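Local coordinates for protein Emp46p (Saccharomyces cerevisiae, PDB 2A6V) that serves as a cargo receptor with a calcium-independent, potassium-binding carbohydrate recognition domain and is involved in the secretion of glycoproteins, at residues L85-K90 with S158-T163; G110-L115 with K134-E139; R116-D119 with V125-Y128; I197-I202 with F210-M215. One frame throughout, in Å; residues are numbered along the deposited sequence.

Interaction 1. Residues L85-K90 with S158-T163; sequences LAFWLK and STLRLT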
loop_
_atom_site.group_PDB
_atom_site.type_symbol
_atom_site.label_atom_id
_atom_site.label_comp_id
_atom_site.label_asym_id
_atom_site.label_seq_id
_atom_site.Cartn_x
_atom_site.Cartn_y
_atom_site.Cartn_z
ATOM N N LEU A 85 -0.852 4.312 6.989
ATOM C CA LEU A 85 -0.107 3.742 5.882
ATOM C C LEU A 85 -1.071 3.032 4.933
ATOM O O LEU A 85 -1.841 2.154 5.342
ATOM C CB LEU A 85 0.918 2.766 6.439
ATOM C CG LEU A 85 1.621 1.846 5.450
ATOM C CD1 LEU A 85 2.518 2.575 4.472
ATOM C CD2 LEU A 85 2.465 0.819 6.218
ATOM N N ALA A 86 -1.061 3.427 3.673
ATOM C CA ALA A 86 -1.984 2.928 2.651
ATOM C C ALA A 86 -1.272 2.190 1.543
ATOM O O ALA A 86 -0.163 2.578 1.143
ATOM C CB ALA A 86 -2.824 4.073 2.077
ATOM N N PHE A 87 -1.910 1.141 1.037
ATOM C CA PHE A 87 -1.470 0.417 -0.143
ATOM C C PHE A 87 -2.561 0.527 -1.177
ATOM O O PHE A 87 -3.717 0.257 -0.857
ATOM C CB PHE A 87 -1.178 -1.032 0.217
ATOM C CG PHE A 87 -0.093 -1.156 1.223
ATOM C CD1 PHE A 87 1.235 -1.120 0.826
ATOM C CD2 PHE A 87 -0.381 -1.279 2.572
ATOM C CE1 PHE A 87 2.243 -1.202 1.763
ATOM C CE2 PHE A 87 0.624 -1.361 3.501
ATOM C CZ PHE A 87 1.950 -1.321 3.097
ATOM N N TRP A 88 -2.185 0.874 -2.399
ATOM C CA TRP A 88 -3.120 1.295 -3.418
ATOM C C TRP A 88 -3.039 0.431 -4.668
ATOM O O TRP A 88 -1.936 0.055 -5.118
ATOM C CB TRP A 88 -2.802 2.712 -3.864
ATOM C CG TRP A 88 -2.773 3.745 -2.810
ATOM C CD1 TRP A 88 -1.682 4.145 -2.115
ATOM C CD2 TRP A 88 -3.867 4.540 -2.331
ATOM N NE1 TRP A 88 -2.017 5.133 -1.225
ATOM C CE2 TRP A 88 -3.358 5.392 -1.338
ATOM C CE3 TRP A 88 -5.228 4.625 -2.651
ATOM C CZ2 TRP A 88 -4.155 6.325 -0.663
ATOM C CZ3 TRP A 88 -6.024 5.547 -1.961
ATOM C CH2 TRP A 88 -5.473 6.376 -0.982
ATOM N N LEU A 89 -4.206 0.145 -5.224
ATOM C CA LEU A 89 -4.356 -0.295 -6.605
ATOM C C LEU A 89 -5.373 0.667 -7.214
ATOM O O LEU A 89 -6.526 0.663 -6.789
ATOM C CB LEU A 89 -4.881 -1.737 -6.673
ATOM C CG LEU A 89 -4.051 -2.845 -6.042
ATOM C CD1 LEU A 89 -4.703 -4.191 -6.337
ATOM C CD2 LEU A 89 -2.641 -2.854 -6.555
ATOM N N LYS A 90 -4.966 1.514 -8.152
ATOM C CA LYS A 90 -5.853 2.562 -8.682
ATOM C C LYS A 90 -5.914 2.539 -10.211
ATOM O O LYS A 90 -4.949 2.186 -10.869
ATOM C CB LYS A 90 -5.372 3.933 -8.207
ATOM C CG LYS A 90 -5.474 4.131 -6.701
ATOM C CD LYS A 90 -5.723 5.578 -6.253
ATOM C CE LYS A 90 -4.896 6.578 -7.017
ATOM N NZ LYS A 90 -5.163 7.952 -6.554
ATOM N N SER A 158 6.392 -6.461 8.974
ATOM C CA SER A 158 5.304 -7.327 8.569
ATOM C C SER A 158 5.199 -7.376 7.066
ATOM O O SER A 158 5.698 -6.468 6.378
ATOM C CB SER A 158 4.005 -6.809 9.153
ATOM O OG SER A 158 3.971 -7.044 10.556
ATOM N N THR A 159 4.587 -8.433 6.544
ATOM C CA THR A 159 4.352 -8.579 5.115
ATOM C C THR A 159 2.870 -8.623 4.822
ATOM O O THR A 159 2.149 -9.467 5.363
ATOM C CB THR A 159 5.026 -9.835 4.570
ATOM O OG1 THR A 159 6.451 -9.665 4.661
ATOM C CG2 THR A 159 4.719 -10.062 3.073
ATOM N N LEU A 160 2.429 -7.702 3.985
ATOM C CA LEU A 160 1.101 -7.707 3.413
ATOM C C LEU A 160 1.195 -8.446 2.103
ATOM O O LEU A 160 2.010 -8.090 1.236
ATOM C CB LEU A 160 0.621 -6.260 3.214
ATOM C CG LEU A 160 -0.725 -6.067 2.514
ATOM C CD1 LEU A 160 -1.402 -4.816 3.046
ATOM C CD2 LEU A 160 -0.551 -6.028 1.001
ATOM N N ARG A 161 0.405 -9.504 1.949
ATOM C CA ARG A 161 0.395 -10.270 0.722
ATOM C C ARG A 161 -0.997 -10.258 0.124
ATOM O O ARG A 161 -1.952 -10.759 0.739
ATOM C CB ARG A 161 0.833 -11.717 0.947
ATOM C CG ARG A 161 0.776 -12.492 -0.353
ATOM C CD ARG A 161 0.997 -13.975 -0.218
ATOM N NE ARG A 161 2.362 -14.252 0.181
ATOM C CZ ARG A 161 2.765 -15.335 0.847
ATOM N NH1 ARG A 161 1.906 -16.286 1.224
ATOM N NH2 ARG A 161 4.056 -15.467 1.149
ATOM N N LEU A 162 -1.113 -9.713 -1.075
ATOM C CA LEU A 162 -2.371 -9.611 -1.789
ATOM C C LEU A 162 -2.299 -10.556 -2.974
ATOM O O LEU A 162 -1.428 -10.407 -3.830
ATOM C CB LEU A 162 -2.593 -8.171 -2.268
ATOM C CG LEU A 162 -3.889 -7.833 -3.023
ATOM C CD1 LEU A 162 -4.167 -6.346 -3.003
ATOM C CD2 LEU A 162 -3.827 -8.307 -4.445
ATOM N N THR A 163 -3.182 -11.550 -3.000
ATOM C CA THR A 163 -3.262 -12.486 -4.130
ATOM C C THR A 163 -4.598 -12.264 -4.836
ATOM O O THR A 163 -5.614 -12.091 -4.186
ATOM C CB THR A 163 -3.065 -13.966 -3.671
ATOM O OG1 THR A 163 -3.957 -14.299 -2.606
ATOM C CG2 THR A 163 -1.742 -14.179 -3.065
#
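Phe87 and Leu160 meet in the middle of the beta sandwich, each sent inward from a different sheet: strand 84-90 belongs to one, strand 158-165 to the other. All contact between residues 85-90 and 158-163 is apolar, and no hydrogen bond crosses. The first pair slides past one another in opposite directions, the ring corner of Phe87 at CD2 lying 3.7 Å from CD1 of Leu160. CE2 of the same ring is 4.0 Å from that methyl, which approaches obliquely. CG of Leu160 stands anti to the backbone N (chi1 175°), which carries CD1 across the gap to the CD2-CE2 side of the ring. The second pair, two residues along each strand, meets end to end: CD1 of Leu89 faces CD1 of Leu162 at 4.0 Å. The backbones stay well apart, the CA atoms of Phe87 and Leu160 being 9.2 Å from each other, so the layer between them is filled by side chains. Neighbours close it in: Ile113 of the adjoining strand touches both Leu160 and Leu162, and the ring of Trp70 meets that of Phe87. Trp88 NE1 is hydrogen-bonded to Ser200 OG, and Arg161 NE is salt-bridged to Glu69. With four buried hydrocarbon groups and no directional bond between them, the two sheets are held here by dispersion and the exclusion of water.

Interaction 2. Residues G110-L115 with K134-E139; sequences GLMILL and KDLDIE. With K (potassium ion), chain C.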
loop_
_atom_site.group_PDB
_atom_site.type_symbol
_atom_site.label_atom_id
_atom_site.label_comp_id
_atom_site.label_asym_id
_atom_site.label_seq_id
_atom_site.Cartn_x
_atom_site.Cartn_y
_atom_site.Cartn_z
ATOM N N GLY A 110 -10.527 2.843 -7.322
ATOM C CA GLY A 110 -9.690 1.717 -6.998
ATOM C C GLY A 110 -9.839 1.231 -5.588
ATOM O O GLY A 110 -10.891 1.382 -4.969
ATOM N N LEU A 111 -8.753 0.651 -5.090
ATOM C CA LEU A 111 -8.696 -0.058 -3.829
ATOM C C LEU A 111 -7.636 0.575 -2.956
ATOM O O LEU A 111 -6.529 0.848 -3.418
ATOM C CB LEU A 111 -8.353 -1.519 -4.085
ATOM C CG LEU A 111 -7.986 -2.384 -2.888
ATOM C CD1 LEU A 111 -9.180 -2.590 -1.922
ATOM C CD2 LEU A 111 -7.437 -3.730 -3.361
ATOM N N MET A 112 -8.011 0.862 -1.716
ATOM C CA MET A 112 -7.104 1.364 -0.701
ATOM C C MET A 112 -7.148 0.403 0.478
ATOM O O MET A 112 -8.211 0.217 1.090
ATOM C CB MET A 112 -7.542 2.753 -0.235
ATOM C CG MET A 112 -6.615 3.367 0.797
ATOM S SD MET A 112 -7.147 4.895 1.556
ATOM C CE MET A 112 -8.504 4.316 2.532
ATOM N N ILE A 113 -6.000 -0.145 0.854
ATOM C CA ILE A 113 -5.853 -1.009 2.012
ATOM C C ILE A 113 -5.062 -0.216 3.033
ATOM O O ILE A 113 -3.908 0.163 2.783
ATOM C CB ILE A 113 -5.148 -2.335 1.644
ATOM C CG1 ILE A 113 -5.975 -3.078 0.571
ATOM C CG2 ILE A 113 -4.917 -3.172 2.884
ATOM C CD1 ILE A 113 -5.339 -4.359 0.053
ATOM N N LEU A 114 -5.664 0.052 4.182
ATOM C CA LEU A 114 -5.192 1.055 5.081
ATOM C C LEU A 114 -4.856 0.454 6.428
ATOM O O LEU A 114 -5.679 -0.252 7.009
ATOM C CB LEU A 114 -6.264 2.127 5.241
ATOM C CG LEU A 114 -5.993 3.234 6.226
ATOM C CD1 LEU A 114 -4.782 4.077 5.856
ATOM C CD2 LEU A 114 -7.238 4.107 6.310
ATOM N N LEU A 115 -3.648 0.730 6.922
ATOM C CA LEU A 115 -3.220 0.471 8.282
ATOM C C LEU A 115 -3.309 1.771 9.042
ATOM O O LEU A 115 -2.596 2.735 8.734
ATOM C CB LEU A 115 -1.793 -0.064 8.356
ATOM C CG LEU A 115 -1.643 -1.536 7.994
ATOM C CD1 LEU A 115 -2.038 -1.832 6.538
ATOM C CD2 LEU A 115 -0.279 -2.025 8.285
ATOM N N LYS A 134 -17.395 9.636 -5.847
ATOM C CA LYS A 134 -17.613 10.294 -4.556
ATOM C C LYS A 134 -16.319 10.408 -3.749
ATOM O O LYS A 134 -15.350 9.687 -3.998
ATOM C CB LYS A 134 -18.670 9.527 -3.754
ATOM C CG LYS A 134 -19.527 10.388 -2.837
ATOM C CD LYS A 134 -20.302 9.525 -1.846
ATOM C CE LYS A 134 -21.324 10.335 -1.064
ATOM N NZ LYS A 134 -21.938 9.544 0.050
ATOM N N ASP A 135 -16.317 11.345 -2.805
ATOM C CA ASP A 135 -15.205 11.543 -1.882
ATOM C C ASP A 135 -15.305 10.510 -0.776
ATOM O O ASP A 135 -16.351 10.361 -0.137
ATOM C CB ASP A 135 -15.276 12.923 -1.219
ATOM C CG ASP A 135 -14.685 14.032 -2.065
ATOM O OD1 ASP A 135 -14.686 15.171 -1.562
ATOM O OD2 ASP A 135 -14.188 13.891 -3.207
ATOM N N LEU A 136 -14.218 9.794 -0.550
ATOM C CA LEU A 136 -14.123 8.899 0.587
ATOM C C LEU A 136 -13.832 9.734 1.817
ATOM O O LEU A 136 -12.764 10.361 1.894
ATOM C CB LEU A 136 -12.993 7.887 0.362
ATOM C CG LEU A 136 -12.924 6.651 1.277
ATOM C CD1 LEU A 136 -12.000 5.592 0.671
ATOM C CD2 LEU A 136 -12.424 6.971 2.677
ATOM N N ASP A 137 -14.777 9.755 2.757
ATOM C CA ASP A 137 -14.560 10.342 4.077
ATOM C C ASP A 137 -14.168 9.197 4.988
ATOM O O ASP A 137 -14.963 8.298 5.223
ATOM C CB ASP A 137 -15.823 11.041 4.613
ATOM C CG ASP A 137 -15.787 11.223 6.124
ATOM O OD1 ASP A 137 -14.733 11.606 6.684
ATOM O OD2 ASP A 137 -16.768 10.992 6.847
ATOM N N ILE A 138 -12.948 9.221 5.505
ATOM C CA ILE A 138 -12.411 8.048 6.182
ATOM C C ILE A 138 -13.261 7.673 7.385
ATOM O O ILE A 138 -13.350 6.505 7.728
ATOM C CB ILE A 138 -10.915 8.259 6.562
ATOM C CG1 ILE A 138 -10.250 6.934 6.925
ATOM C CG2 ILE A 138 -10.784 9.258 7.686
ATOM C CD1 ILE A 138 -10.242 5.948 5.805
ATOM N N GLU A 139 -13.919 8.646 8.011
ATOM C CA GLU A 139 -14.763 8.341 9.167
ATOM C C GLU A 139 -16.071 7.652 8.750
ATOM O O GLU A 139 -16.367 6.549 9.201
ATOM C CB GLU A 139 -15.033 9.632 9.945
ATOM C CG GLU A 139 -15.941 9.502 11.149
ATOM C CD GLU A 139 -16.182 10.831 11.841
ATOM O OE1 GLU A 139 -16.009 11.892 11.194
ATOM O OE2 GLU A 139 -16.558 10.812 13.032
HETATM K K K C . -14.934 4.405 7.807
HETATM O O HOH W 1 -14.146 3.964 10.479
HETATM O O HOH W 2 -17.015 2.556 8.417
#
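The potassium-binding loop between strands 124-131 and 145-148 lies against one face of the sheet that contains strand 111-115, and residues 134-139 of this loop meet that strand through Leu136 and Ile138. Ile138 makes the tighter approach: its CD1 reaches toward CD2 of Leu114, tip to tip, at 3.6 Å. The same CD1 also lies 4.0 Å from CE of Met112, whose side chain crosses that of Ile138 at about a right angle. Met112 runs extended as far as its sulfur and then bends (chi3 69°), which turns the terminal methyl to lie within range of both loop residues; CD1 of Leu136 is 4.2 Å from this CE. No hydrogen bond joins the two segments. While the Ile138 side chain packs on the sheet, its backbone faces the metal: Ile138 O binds potassium at 2.6 Å and Glu139 O at 2.9 Å. Two waters, Tyr128 OH and Ser141 O complete the set of six oxygens. Within the loop, Glu139 N gives a weak bond to Asp137 OD1 at 3.3 Å, and Asp137 N is hydrogen-bonded to Ser141 OG. Of the two carbonyl donors in 134-139, only Ile138 also packs its side chain on the strand. Main-chain carbonyls, one hydroxyl and waters, with no carboxylate oxygen bound directly, make a ligand set suited to a monovalent cation, in keeping with a legume-like lectin domain that works without calcium.

Interaction 3. Residues R116-D119 with V125-Y128; sequences RLDD and VTAY. With K (potassium ion), chain C.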
loop_
_atom_site.group_PDB
_atom_site.type_symbol
_atom_site.label_atom_id
_atom_site.label_comp_id
_atom_site.label_asym_id
_atom_site.label_seq_id
_atom_site.Cartn_x
_atom_site.Cartn_y
_atom_site.Cartn_z
ATOM N N ARG A 116 -4.215 1.835 10.009
ATOM C CA ARG A 116 -4.386 3.037 10.817
ATOM C C ARG A 116 -5.095 2.668 12.104
ATOM O O ARG A 116 -5.411 1.498 12.330
ATOM C CB ARG A 116 -5.167 4.112 10.058
ATOM C CG ARG A 116 -6.671 3.930 9.964
ATOM C CD ARG A 116 -7.436 5.252 9.825
ATOM N NE ARG A 116 -8.879 5.038 9.792
ATOM C CZ ARG A 116 -9.775 5.910 10.231
ATOM N NH1 ARG A 116 -9.390 7.088 10.727
ATOM N NH2 ARG A 116 -11.070 5.602 10.187
ATOM N N LEU A 117 -5.305 3.670 12.940
ATOM C CA LEU A 117 -6.193 3.536 14.086
ATOM C C LEU A 117 -7.578 3.910 13.618
ATOM O O LEU A 117 -7.939 5.092 13.526
ATOM C CB LEU A 117 -5.714 4.411 15.236
ATOM C CG LEU A 117 -4.253 4.225 15.639
ATOM C CD1 LEU A 117 -3.939 4.972 16.876
ATOM C CD2 LEU A 117 -3.895 2.778 15.806
ATOM N N ASP A 118 -8.338 2.900 13.242
ATOM C CA ASP A 118 -9.689 3.136 12.804
ATOM C C ASP A 118 -10.490 3.682 13.982
ATOM O O ASP A 118 -10.217 3.361 15.127
ATOM C CB ASP A 118 -10.285 1.845 12.276
ATOM C CG ASP A 118 -11.714 2.007 11.874
ATOM O OD1 ASP A 118 -11.989 2.394 10.736
ATOM O OD2 ASP A 118 -12.636 1.767 12.669
ATOM N N ASP A 119 -11.444 4.558 13.707
ATOM C CA ASP A 119 -12.066 5.275 14.830
ATOM C C ASP A 119 -12.898 4.366 15.697
ATOM O O ASP A 119 -13.152 4.698 16.841
ATOM C CB ASP A 119 -12.859 6.493 14.393
ATOM C CG ASP A 119 -13.799 6.213 13.285
ATOM O OD1 ASP A 119 -13.340 6.058 12.114
ATOM O OD2 ASP A 119 -15.031 6.235 13.477
ATOM N N VAL A 125 -6.325 -3.220 9.760
ATOM C CA VAL A 125 -6.358 -3.129 8.320
ATOM C C VAL A 125 -7.813 -2.920 7.932
ATOM O O VAL A 125 -8.679 -3.700 8.321
ATOM C CB VAL A 125 -5.830 -4.434 7.647
ATOM C CG1 VAL A 125 -5.880 -4.339 6.147
ATOM C CG2 VAL A 125 -4.431 -4.750 8.095
ATOM N N THR A 126 -8.087 -1.873 7.183
ATOM C CA THR A 126 -9.406 -1.639 6.592
ATOM C C THR A 126 -9.274 -1.444 5.107
ATOM O O THR A 126 -8.340 -0.769 4.653
ATOM C CB THR A 126 -10.144 -0.451 7.250
ATOM O OG1 THR A 126 -9.267 0.686 7.388
ATOM C CG2 THR A 126 -10.600 -0.826 8.665
ATOM N N ALA A 127 -10.134 -2.094 4.341
ATOM C CA ALA A 127 -10.067 -2.094 2.890
ATOM C C ALA A 127 -11.261 -1.348 2.320
ATOM O O ALA A 127 -12.412 -1.646 2.666
ATOM C CB ALA A 127 -10.012 -3.524 2.373
ATOM N N TYR A 128 -10.986 -0.388 1.446
ATOM C CA TYR A 128 -12.003 0.488 0.897
ATOM C C TYR A 128 -11.958 0.415 -0.618
ATOM O O TYR A 128 -10.889 0.391 -1.231
ATOM C CB TYR A 128 -11.712 1.928 1.303
ATOM C CG TYR A 128 -11.907 2.252 2.752
ATOM C CD1 TYR A 128 -13.079 2.863 3.184
ATOM C CD2 TYR A 128 -10.914 2.010 3.691
ATOM C CE1 TYR A 128 -13.264 3.190 4.506
ATOM C CE2 TYR A 128 -11.102 2.355 5.051
ATOM C CZ TYR A 128 -12.307 2.935 5.440
ATOM O OH TYR A 128 -12.521 3.275 6.765
HETATM K K K C . -14.934 4.405 7.807
HETATM O O HOH W 3 -10.508 2.844 8.566
HETATM O O HOH W 1 -14.146 3.964 10.479
HETATM O O HOH W 2 -17.015 2.556 8.417
#
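Asp118 and Tyr128 converge on one water, which ties residues 116-119 to strand 124-131 where direct contacts are long. This water accepts from Arg116 NE and from Thr126 OG1, and donates to Asp118 OD1 and Tyr128 OH, the last at 2.7 Å; four bonds fix it. Thr126 holds OG1 between its backbone N and carbonyl carbon (chi1 46°), directing the hydroxyl at the water, while its CG2 lies 4.1 Å from Asp118 OD1. Tyr128 OH also binds potassium at 2.9 Å, and both metal and water sit at the ring edge, in its plane. The two segments lie beside the potassium site of the legume-like lectin sandwich. A second water, bound to potassium, donates to Asp118 OD1 and to Asp119 OD1, making the two aspartates second-shell groups. Asp118 swings CG anti to its backbone N (chi1 177°), placing OD1 between the waters as OD2 takes the backbone N of Lys120 and Leu121. Arg116 extends after chi1, bringing NH2 to Asp119 OD1 at 3.0 Å and Asp118 OD1 at 3.4 Å, both weak bonds within a salt-bridge network, and Asp118 CA lies over one guanidinium face, offset toward its rim.

Interaction 4. Residues I197-I202 with F210-M215; sequences IGTSAI and FEILKM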
loop_
_atom_site.group_PDB
_atom_site.type_symbol
_atom_site.label_atom_id
_atom_site.label_comp_id
_atom_site.label_asym_id
_atom_site.label_seq_id
_atom_site.Cartn_x
_atom_site.Cartn_y
_atom_site.Cartn_z
ATOM N N ILE A 197 0.097 0.830 -9.035
ATOM C CA ILE A 197 0.434 0.189 -7.765
ATOM C C ILE A 197 1.302 1.095 -6.951
ATOM O O ILE A 197 2.314 1.601 -7.448
ATOM C CB ILE A 197 1.191 -1.138 -8.050
ATOM C CG1 ILE A 197 0.313 -2.110 -8.841
ATOM C CG2 ILE A 197 1.730 -1.747 -6.779
ATOM C CD1 ILE A 197 1.092 -3.140 -9.550
ATOM N N GLY A 198 0.950 1.319 -5.687
ATOM C CA GLY A 198 1.795 2.129 -4.835
ATOM C C GLY A 198 1.462 2.042 -3.363
ATOM O O GLY A 198 0.588 1.276 -2.936
ATOM N N THR A 199 2.175 2.832 -2.585
ATOM C CA THR A 199 1.971 2.961 -1.153
ATOM C C THR A 199 2.218 4.405 -0.757
ATOM O O THR A 199 2.989 5.131 -1.411
ATOM C CB THR A 199 2.920 1.994 -0.392
ATOM O OG1 THR A 199 2.659 2.075 1.005
ATOM C CG2 THR A 199 4.404 2.365 -0.578
ATOM N N SER A 200 1.579 4.834 0.314
ATOM C CA SER A 200 1.796 6.151 0.861
ATOM C C SER A 200 1.526 6.191 2.333
ATOM O O SER A 200 0.839 5.322 2.862
ATOM C CB SER A 200 0.914 7.167 0.155
ATOM O OG SER A 200 -0.453 6.925 0.466
ATOM N N ALA A 201 2.035 7.200 3.007
ATOM C CA ALA A 201 1.757 7.361 4.415
ATOM C C ALA A 201 1.833 8.805 4.804
ATOM O O ALA A 201 2.414 9.620 4.095
ATOM C CB ALA A 201 2.719 6.545 5.251
ATOM N N ILE A 202 1.226 9.122 5.933
ATOM C CA ILE A 202 1.335 10.423 6.558
ATOM C C ILE A 202 1.371 10.200 8.073
ATOM O O ILE A 202 0.713 9.307 8.595
ATOM C CB ILE A 202 0.149 11.329 6.135
ATOM C CG1 ILE A 202 0.354 12.758 6.644
ATOM C CG2 ILE A 202 -1.204 10.768 6.608
ATOM C CD1 ILE A 202 -0.757 13.701 6.187
ATOM N N PHE A 210 6.759 5.409 9.189
ATOM C CA PHE A 210 6.238 4.393 8.281
ATOM C C PHE A 210 7.289 4.073 7.249
ATOM O O PHE A 210 7.775 4.966 6.558
ATOM C CB PHE A 210 4.954 4.881 7.604
ATOM C CG PHE A 210 3.797 5.053 8.558
ATOM C CD1 PHE A 210 3.148 3.941 9.077
ATOM C CD2 PHE A 210 3.372 6.310 8.939
ATOM C CE1 PHE A 210 2.068 4.077 9.925
ATOM C CE2 PHE A 210 2.287 6.448 9.816
ATOM C CZ PHE A 210 1.648 5.312 10.295
ATOM N N GLU A 211 7.627 2.798 7.137
ATOM C CA GLU A 211 8.797 2.352 6.368
ATOM C C GLU A 211 8.465 1.200 5.450
ATOM O O GLU A 211 7.682 0.323 5.816
ATOM C CB GLU A 211 9.926 1.957 7.299
ATOM C CG GLU A 211 10.201 3.004 8.361
ATOM C CD GLU A 211 11.397 2.730 9.238
ATOM O OE1 GLU A 211 12.047 1.678 9.063
ATOM O OE2 GLU A 211 11.702 3.575 10.096
ATOM N N ILE A 212 9.077 1.187 4.264
ATOM C CA ILE A 212 8.942 0.106 3.289
ATOM C C ILE A 212 10.314 -0.577 3.138
ATOM O O ILE A 212 11.292 0.068 2.731
ATOM C CB ILE A 212 8.439 0.635 1.930
ATOM C CG1 ILE A 212 7.074 1.337 2.084
ATOM C CG2 ILE A 212 8.363 -0.468 0.927
ATOM C CD1 ILE A 212 5.917 0.440 2.511
ATOM N N LEU A 213 10.378 -1.870 3.411
ATOM C CA LEU A 213 11.635 -2.611 3.353
ATOM C C LEU A 213 11.778 -3.407 2.063
ATOM O O LEU A 213 12.901 -3.633 1.593
ATOM C CB LEU A 213 11.744 -3.566 4.546
ATOM C CG LEU A 213 12.225 -2.917 5.842
ATOM C CD1 LEU A 213 11.249 -1.915 6.385
ATOM C CD2 LEU A 213 12.521 -4.024 6.826
ATOM N N LYS A 214 10.659 -3.844 1.469
ATOM C CA LYS A 214 10.676 -4.711 0.303
ATOM C C LYS A 214 9.331 -4.605 -0.402
ATOM O O LYS A 214 8.296 -4.295 0.211
ATOM C CB LYS A 214 10.962 -6.155 0.691
ATOM C CG LYS A 214 11.159 -7.134 -0.428
ATOM C CD LYS A 214 11.733 -8.508 0.092
ATOM C CE LYS A 214 11.363 -8.846 1.525
ATOM N NZ LYS A 214 11.779 -10.247 1.896
ATOM N N MET A 215 9.358 -4.802 -1.703
ATOM C CA MET A 215 8.121 -4.973 -2.467
ATOM C C MET A 215 8.379 -5.852 -3.679
ATOM O O MET A 215 9.329 -5.619 -4.417
ATOM C CB MET A 215 7.523 -3.626 -2.889
ATOM C CG MET A 215 6.189 -3.740 -3.679
ATOM S SD MET A 215 6.437 -4.119 -5.439
ATOM C CE MET A 215 4.791 -4.117 -6.048
#
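Ala201 and Phe210 make the tightest side-chain contact between these two strands, CB to CB at 3.6 Å, where their backbones come nearest. The methyl of Ala201 also sits 3.8 Å from CD2 of Phe210, meeting the ring obliquely. Beyond it the ring reaches the neighbouring backbone, CE2 of Phe210 lying 3.5 Å from the carbonyl oxygen of Ile202. Among the aliphatic groups, Thr199 and Ile212 point at one another tip to tip, CG2 of Thr199 being 3.9 Å from CG1 of Ile212. OG1 of Thr199, hydrogen-bonded to Ala86 O, also lies beside CD1 of Ile212. At the far end Ile197 and Met215 cross at about a right angle, with CE of Met215 3.9 Å from CG2 of Ile197. Met215 gets there by a bend at chi2 (-81°). No hydrogen bond links the segments. Leu213 and Lys214, both facing Thr71, form a classic beta bulge, whose extra residue lets Ile212 and Met215, three apart, both point inward. The axes of 197-202 and 210-215 approach to 8.0 Å, their N-to-C directions 155° apart. Strand 196-202 lies between strands 51-56 and 84-90 in one sheet of the sandwich, and strand 209-218 between 41-43 and 66-75 in the other.

Overall arrangement
Interactions 1 and 4 both span the two sheets of the sandwich, their centres 9 Å apart, and are stitched together by backbone bonds of the neighbouring strands 84-90 and 196-202, such as Trp88 N to Gly198 O at 2.9 Å. Phe87 and Thr199 also pack together. Strand 111-115 continues the same sheet from interaction 1 into interaction 2, with Leu89 O 2.8 Å from Leu111 N. Interactions 2 and 3, centres 9 Å apart, share the potassium ion and two of its waters, and Met112 O pairs with Tyr128 N. The side chain of Phe87 in interaction 1 is about 11 Å from that of Tyr128, which binds this potassium.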